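Local coordinates for short-chain dehydrogenase/reductase SDR (Burkholderia phymatum, PDB 5IG2) that binds NAD in a Rossmann-type fold and, as a short-chain dehydrogenase/reductase, probably interconverts an alcohol and a carbonyl group on its substrate, at the interface of chains A and B. Residues are numbered along the deposited sequence; one frame, centred on the assembly and turned at random. Chains: chain A/B, Short-chain dehydrogenase/reductase SDR.

Contact 1: the interface of chains A and B. Residues chain A 276-277, 280-283; chain B 257-259, 261, 267.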
loop_
_atom_site.group_PDB
_atom_site.type_symbol
_atom_site.label_atom_id
_atom_site.label_comp_id
_atom_site.label_asym_id
_atom_site.label_seq_id
_atom_site.Cartn_x
_atom_site.Cartn_y
_atom_site.Cartn_z
ATOM N N ASP A 276 0.507 -9.966 -17.225
ATOM C CA ASP A 276 1.815 -9.308 -17.189
ATOM C C ASP A 276 2.699 -9.923 -16.115
ATOM O O ASP A 276 3.866 -10.254 -16.361
ATOM C CB ASP A 276 1.670 -7.806 -16.916
ATOM C CG ASP A 276 1.053 -7.031 -18.076
ATOM O OD1 ASP A 276 0.937 -7.593 -19.189
ATOM O OD2 ASP A 276 0.702 -5.839 -17.856
ATOM N N ILE A 277 2.149 -10.078 -14.907
ATOM C CA ILE A 277 2.929 -10.563 -13.773
ATOM C C ILE A 277 3.323 -12.016 -13.982
ATOM O O ILE A 277 4.498 -12.383 -13.854
ATOM C CB ILE A 277 2.140 -10.386 -12.465
ATOM C CG1 ILE A 277 1.924 -8.895 -12.175
ATOM C CG2 ILE A 277 2.853 -11.095 -11.310
ATOM C CD1 ILE A 277 0.840 -8.620 -11.153
ATOM N N GLN A 280 6.011 -12.256 -16.425
ATOM C CA GLN A 280 7.171 -11.398 -16.195
ATOM C C GLN A 280 7.395 -10.482 -17.394
ATOM O O GLN A 280 8.515 -10.296 -17.873
ATOM C CB GLN A 280 8.404 -12.240 -15.882
ATOM C CG GLN A 280 8.136 -13.254 -14.771
ATOM C CD GLN A 280 9.205 -14.329 -14.679
ATOM O OE1 GLN A 280 10.329 -14.066 -14.252
ATOM N NE2 GLN A 280 8.855 -15.553 -15.082
ATOM N N ARG A 281 6.290 -9.929 -17.891
ATOM C CA ARG A 281 6.240 -9.085 -19.075
ATOM C C ARG A 281 6.050 -7.637 -18.644
ATOM O O ARG A 281 5.269 -7.358 -17.731
ATOM C CB ARG A 281 5.087 -9.535 -19.984
ATOM C CG ARG A 281 4.747 -8.621 -21.160
ATOM C CD ARG A 281 3.584 -9.217 -21.963
ATOM N NE ARG A 281 2.323 -9.125 -21.225
ATOM C CZ ARG A 281 1.212 -9.785 -21.538
ATOM N NH1 ARG A 281 1.195 -10.620 -22.571
ATOM N NH2 ARG A 281 0.121 -9.616 -20.803
ATOM N N ASN A 282 6.772 -6.720 -19.287
ATOM C CA ASN A 282 6.663 -5.312 -18.918
ATOM C C ASN A 282 5.206 -4.856 -18.997
ATOM O O ASN A 282 4.466 -5.299 -19.879
ATOM C CB ASN A 282 7.541 -4.456 -19.825
ATOM C CG ASN A 282 9.024 -4.656 -19.543
ATOM O OD1 ASN A 282 9.396 -5.402 -18.642
ATOM N ND2 ASN A 282 9.869 -3.993 -20.315
ATOM N N PRO A 283 4.763 -3.993 -18.086
ATOM C CA PRO A 283 3.330 -3.677 -17.984
ATOM C C PRO A 283 2.711 -3.245 -19.305
ATOM O O PRO A 283 3.260 -2.417 -20.033
ATOM C CB PRO A 283 3.303 -2.547 -16.954
ATOM C CG PRO A 283 4.481 -2.843 -16.068
ATOM C CD PRO A 283 5.547 -3.399 -16.986
ATOM N N ARG B 257 14.150 -4.903 -17.933
ATOM C CA ARG B 257 12.984 -5.722 -17.648
ATOM C C ARG B 257 12.306 -5.219 -16.380
ATOM O O ARG B 257 12.975 -4.950 -15.373
ATOM C CB ARG B 257 13.387 -7.186 -17.497
ATOM C CG ARG B 257 12.256 -8.048 -16.975
ATOM C CD ARG B 257 12.524 -9.536 -17.120
ATOM N NE ARG B 257 13.724 -9.959 -16.423
ATOM C CZ ARG B 257 14.885 -10.171 -17.029
ATOM N NH1 ARG B 257 14.987 -10.006 -18.347
ATOM N NH2 ARG B 257 15.938 -10.546 -16.317
ATOM N N PHE B 258 10.979 -5.095 -16.418
ATOM C CA PHE B 258 10.281 -4.490 -15.283
ATOM C C PHE B 258 10.139 -5.455 -14.107
ATOM O O PHE B 258 10.571 -5.153 -12.994
ATOM C CB PHE B 258 8.907 -3.974 -15.699
ATOM C CG PHE B 258 8.153 -3.364 -14.557
ATOM C CD1 PHE B 258 8.467 -2.085 -14.113
ATOM C CD2 PHE B 258 7.174 -4.078 -13.891
ATOM C CE1 PHE B 258 7.794 -1.521 -13.044
ATOM C CE2 PHE B 258 6.504 -3.519 -12.821
ATOM C CZ PHE B 258 6.812 -2.244 -12.400
ATOM N N TYR B 259 9.523 -6.613 -14.327
ATOM C CA TYR B 259 9.291 -7.567 -13.245
ATOM C C TYR B 259 10.523 -8.440 -13.014
ATOM O O TYR B 259 10.927 -9.202 -13.903
ATOM C CB TYR B 259 8.091 -8.451 -13.566
ATOM C CG TYR B 259 6.756 -7.732 -13.510
ATOM C CD1 TYR B 259 6.229 -7.301 -12.294
ATOM C CD2 TYR B 259 6.013 -7.512 -14.669
ATOM C CE1 TYR B 259 5.005 -6.657 -12.231
ATOM C CE2 TYR B 259 4.776 -6.861 -14.620
ATOM C CZ TYR B 259 4.278 -6.440 -13.396
ATOM O OH TYR B 259 3.055 -5.793 -13.328
ATOM N N LEU B 261 11.428 -11.369 -10.822
ATOM C CA LEU B 261 11.049 -12.456 -9.925
ATOM C C LEU B 261 12.264 -13.364 -9.773
ATOM O O LEU B 261 12.538 -14.205 -10.632
ATOM C CB LEU B 261 9.851 -13.230 -10.464
ATOM C CG LEU B 261 8.576 -12.478 -10.850
ATOM C CD1 LEU B 261 7.417 -13.458 -10.933
ATOM C CD2 LEU B 261 8.255 -11.358 -9.897
ATOM N N LEU B 267 5.261 -18.584 -8.752
ATOM C CA LEU B 267 4.211 -18.139 -9.662
ATOM C C LEU B 267 2.955 -18.997 -9.559
ATOM O O LEU B 267 1.856 -18.509 -9.840
ATOM C CB LEU B 267 4.746 -18.111 -11.094
ATOM C CG LEU B 267 5.584 -16.858 -11.391
ATOM C CD1 LEU B 267 6.498 -17.058 -12.598
ATOM C CD2 LEU B 267 4.671 -15.657 -11.586
HETATM O O HOH W 1 1.130 -4.854 -15.358
HETATM O O HOH W 2 8.897 -7.499 -16.852
HETATM O O HOH W 3 11.686 -11.824 -13.593
#
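A direct hydrogen bond between the chains is made by A:Asn282, whose side-chain carbonyl OD1 accepts the backbone N-H of B:Phe258 at 2.7 Å. The bond is nearly straight at the hydrogen (161°), but the donor stands above the carbonyl plane. An amide suits this place because OD1 can also take a water that is held by B:Tyr259 N. Further waters bridge the chains: one joins A:Asp276 OD2 to the phenol B:Tyr259 OH; another lies 2.7 Å from A:Gln280 OE1 and also meets B:Tyr259 O and B:Leu261 N.

Apolar contact centres on two rings. B:Phe258, its CG anti to the backbone N (chi1 179°), offers a face to the pyrrolidine of A:Pro283, whose CG sits 4.0 Å from the ring centroid in a CH-pi contact. The ring of B:Tyr259 is sandwiched: CD2 of neighbouring B:Phe258 lies over the centre of one face, and A:Ile277 covers the opposite face near the phenol end, its CG1 3.6 Å from CZ. The backbone carbonyl of A:Arg281 meets the edge, O 3.2 Å from B:Tyr259 CD2. The extended chain of A:Gln280 crosses B:Leu261 obliquely with its CG methylene and carries amide nitrogen NE2 on to B:Leu267 CD1.

Within chain A, a salt bridge braces helix 267-278 against the following loop. The guanidinium of A:Arg281 approaches side-on, NE and NH2 both bonding A:Asp276 OD1, with NH2 2.7 Å from that oxygen.

Contact 2: the interface of chains A and B. Residues chain A 115, 119, 123-124, 166, 170; chain B 115, 119, 123-124, 166, 170.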
loop_
_atom_site.group_PDB
_atom_site.type_symbol
_atom_site.label_atom_id
_atom_site.label_comp_id
_atom_site.label_asym_id
_atom_site.label_seq_id
_atom_site.Cartn_x
_atom_site.Cartn_y
_atom_site.Cartn_z
ATOM N N TRP A 115 1.529 12.283 -0.588
ATOM C CA TRP A 115 1.704 10.912 -0.111
ATOM C C TRP A 115 1.140 10.750 1.291
ATOM O O TRP A 115 0.400 9.796 1.574
ATOM C CB TRP A 115 3.191 10.542 -0.109
ATOM C CG TRP A 115 3.749 10.259 -1.450
ATOM C CD1 TRP A 115 4.416 11.125 -2.267
ATOM C CD2 TRP A 115 3.709 9.003 -2.136
ATOM N NE1 TRP A 115 4.794 10.480 -3.427
ATOM C CE2 TRP A 115 4.371 9.177 -3.367
ATOM C CE3 TRP A 115 3.182 7.744 -1.820
ATOM C CZ2 TRP A 115 4.513 8.141 -4.292
ATOM C CZ3 TRP A 115 3.329 6.712 -2.738
ATOM C CH2 TRP A 115 3.983 6.920 -3.964
ATOM N N PHE A 119 -2.202 8.356 1.969
ATOM C CA PHE A 119 -1.988 7.160 2.772
ATOM C C PHE A 119 -2.570 7.311 4.164
ATOM O O PHE A 119 -3.045 6.324 4.734
ATOM C CB PHE A 119 -0.499 6.790 2.817
ATOM C CG PHE A 119 -0.097 5.882 1.676
ATOM C CD1 PHE A 119 0.009 6.385 0.383
ATOM C CD2 PHE A 119 0.081 4.518 1.875
ATOM C CE1 PHE A 119 0.330 5.549 -0.680
ATOM C CE2 PHE A 119 0.404 3.671 0.811
ATOM C CZ PHE A 119 0.531 4.185 -0.463
ATOM N N VAL A 123 -5.168 4.305 3.859
ATOM C CA VAL A 123 -4.560 3.140 4.498
ATOM C C VAL A 123 -4.669 3.215 6.024
ATOM O O VAL A 123 -5.221 2.312 6.663
ATOM C CB VAL A 123 -3.095 2.940 4.049
ATOM C CG1 VAL A 123 -2.479 1.739 4.778
ATOM C CG2 VAL A 123 -3.013 2.723 2.522
ATOM N N MET A 124 -4.145 4.286 6.632
ATOM C CA MET A 124 -4.147 4.349 8.092
ATOM C C MET A 124 -5.563 4.437 8.651
ATOM O O MET A 124 -5.824 3.922 9.743
ATOM C CB MET A 124 -3.292 5.520 8.574
ATOM C CG MET A 124 -1.854 5.440 8.085
ATOM S SD MET A 124 -1.199 3.766 8.267
ATOM C CE MET A 124 0.336 3.891 7.359
ATOM N N ALA A 166 -1.425 2.912 -5.177
ATOM C CA ALA A 166 -0.653 2.234 -4.139
ATOM C C ALA A 166 -1.448 2.121 -2.849
ATOM O O ALA A 166 -1.414 1.078 -2.181
ATOM C CB ALA A 166 0.666 2.968 -3.881
ATOM N N ALA A 170 -2.649 -1.449 -1.115
ATOM C CA ALA A 170 -2.426 -1.749 0.296
ATOM C C ALA A 170 -3.721 -2.190 0.973
ATOM O O ALA A 170 -3.727 -3.160 1.741
ATOM C CB ALA A 170 -1.820 -0.537 1.001
ATOM N N TRP B 115 2.177 0.055 12.199
ATOM C CA TRP B 115 1.738 0.546 10.893
ATOM C C TRP B 115 2.602 1.708 10.433
ATOM O O TRP B 115 3.066 1.741 9.283
ATOM C CB TRP B 115 0.275 0.996 10.966
ATOM C CG TRP B 115 -0.703 -0.116 10.995
ATOM C CD1 TRP B 115 -1.279 -0.681 12.096
ATOM C CD2 TRP B 115 -1.244 -0.797 9.858
ATOM N NE1 TRP B 115 -2.151 -1.679 11.710
ATOM C CE2 TRP B 115 -2.145 -1.766 10.341
ATOM C CE3 TRP B 115 -1.058 -0.672 8.476
ATOM C CZ2 TRP B 115 -2.854 -2.617 9.491
ATOM C CZ3 TRP B 115 -1.768 -1.513 7.630
ATOM C CH2 TRP B 115 -2.649 -2.480 8.142
ATOM N N PHE B 119 5.105 1.309 7.126
ATOM C CA PHE B 119 4.777 2.123 5.965
ATOM C C PHE B 119 5.750 3.275 5.797
ATOM O O PHE B 119 6.044 3.661 4.663
ATOM C CB PHE B 119 3.324 2.615 6.033
ATOM C CG PHE B 119 2.356 1.639 5.402
ATOM C CD1 PHE B 119 2.043 0.445 6.045
ATOM C CD2 PHE B 119 1.836 1.866 4.133
ATOM C CE1 PHE B 119 1.193 -0.480 5.451
ATOM C CE2 PHE B 119 0.981 0.940 3.528
ATOM C CZ PHE B 119 0.657 -0.228 4.186
ATOM N N VAL B 123 7.109 2.157 2.222
ATOM C CA VAL B 123 6.385 2.936 1.221
ATOM C C VAL B 123 6.944 4.358 1.103
ATOM O O VAL B 123 7.354 4.787 0.018
ATOM C CB VAL B 123 4.864 2.952 1.495
ATOM C CG1 VAL B 123 4.148 3.819 0.453
ATOM C CG2 VAL B 123 4.287 1.520 1.470
ATOM N N MET B 124 6.967 5.110 2.210
ATOM C CA MET B 124 7.406 6.501 2.118
ATOM C C MET B 124 8.880 6.603 1.739
ATOM O O MET B 124 9.273 7.558 1.061
ATOM C CB MET B 124 7.123 7.233 3.428
ATOM C CG MET B 124 5.652 7.205 3.814
ATOM S SD MET B 124 4.600 7.556 2.388
ATOM C CE MET B 124 2.984 7.159 3.041
ATOM N N ALA B 166 0.699 -5.329 2.903
ATOM C CA ALA B 166 0.088 -4.114 2.370
ATOM C C ALA B 166 1.146 -3.128 1.901
ATOM O O ALA B 166 0.988 -2.495 0.849
ATOM C CB ALA B 166 -0.813 -3.458 3.419
ATOM N N ALA B 170 1.648 -1.885 -2.023
ATOM C CA ALA B 170 1.757 -0.477 -2.390
ATOM C C ALA B 170 2.994 -0.232 -3.252
ATOM O O ALA B 170 2.924 0.486 -4.257
ATOM C CB ALA B 170 1.777 0.394 -1.135
#
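The phenyl rings of A:Phe119 and B:Phe119 meet through their rims, each placing CE2 at the other's edge and in its plane. The two CE2 atoms are 3.9 Å apart, and the side chains cross at about a right angle. Another stretch of each ring's edge faces CB of Ala166 from its own chain. The partner's methionine methyl reaches the root of the ring, at CB and CG. At the far rim, A:Phe119 CZ meets B:Val123 CG1 tip to tip at 3.7 Å. That branch is anti to the backbone N (chi1 178°), which aims it across the boundary, and a beta-branched valine presents it with little freedom to move.

Methionine fills the ground beside the rings. The chain of B:Met124 is bent at chi2 (-44°) and runs antiparallel to A:Phe119, so that its terminal methyl CE rests 3.5 Å from A:Phe119 CB. Its sulphur SD passes A:Trp115 CB at 4.1 Å; the tryptophan thus contributes the base of its side chain rather than its indole rim. A flexible, unbranched thioether can bend to follow the bulky aromatic side chains.

Small residues complete the floor. A:Ala166 CB comes 3.9 Å from B:Ala170 CA, and a methyl in each position lets helix 162-185 of one chain come near its counterpart. A:Phe119 CZ also reaches B:Ala170 CB at 4.0 Å.

Every contact recurs with the chains exchanged. No nitrogen or oxygen lies within bonding reach across the patch, so it holds by shape and hydrophobic burial. The patch joins the two chains through a helix-pair surface of the kind that builds the four-helix bundle of many SDR oligomers, so it probably serves as a dimer interface for this protein too.

Contact 1 and contact 2 belong to the same two-fold A-B interface, with their C-alpha centres about 22 Å apart. They share no residue or helix: contact 2 draws on helices 112-140 and 162-185 of both chains, whereas contact 1 joins the C-terminal helix 267-278 and its following loop to strand 259-260, its flanking residues and the start of the partner's helix 267-278. Contact 2 brings like residues together about the symmetry axis, while contact 1 is off-axis and therefore occurs twice. An apolar core flanked by hydrated, directional contacts would bury surface and fix the register of the subunits within the six-chain deposited assembly.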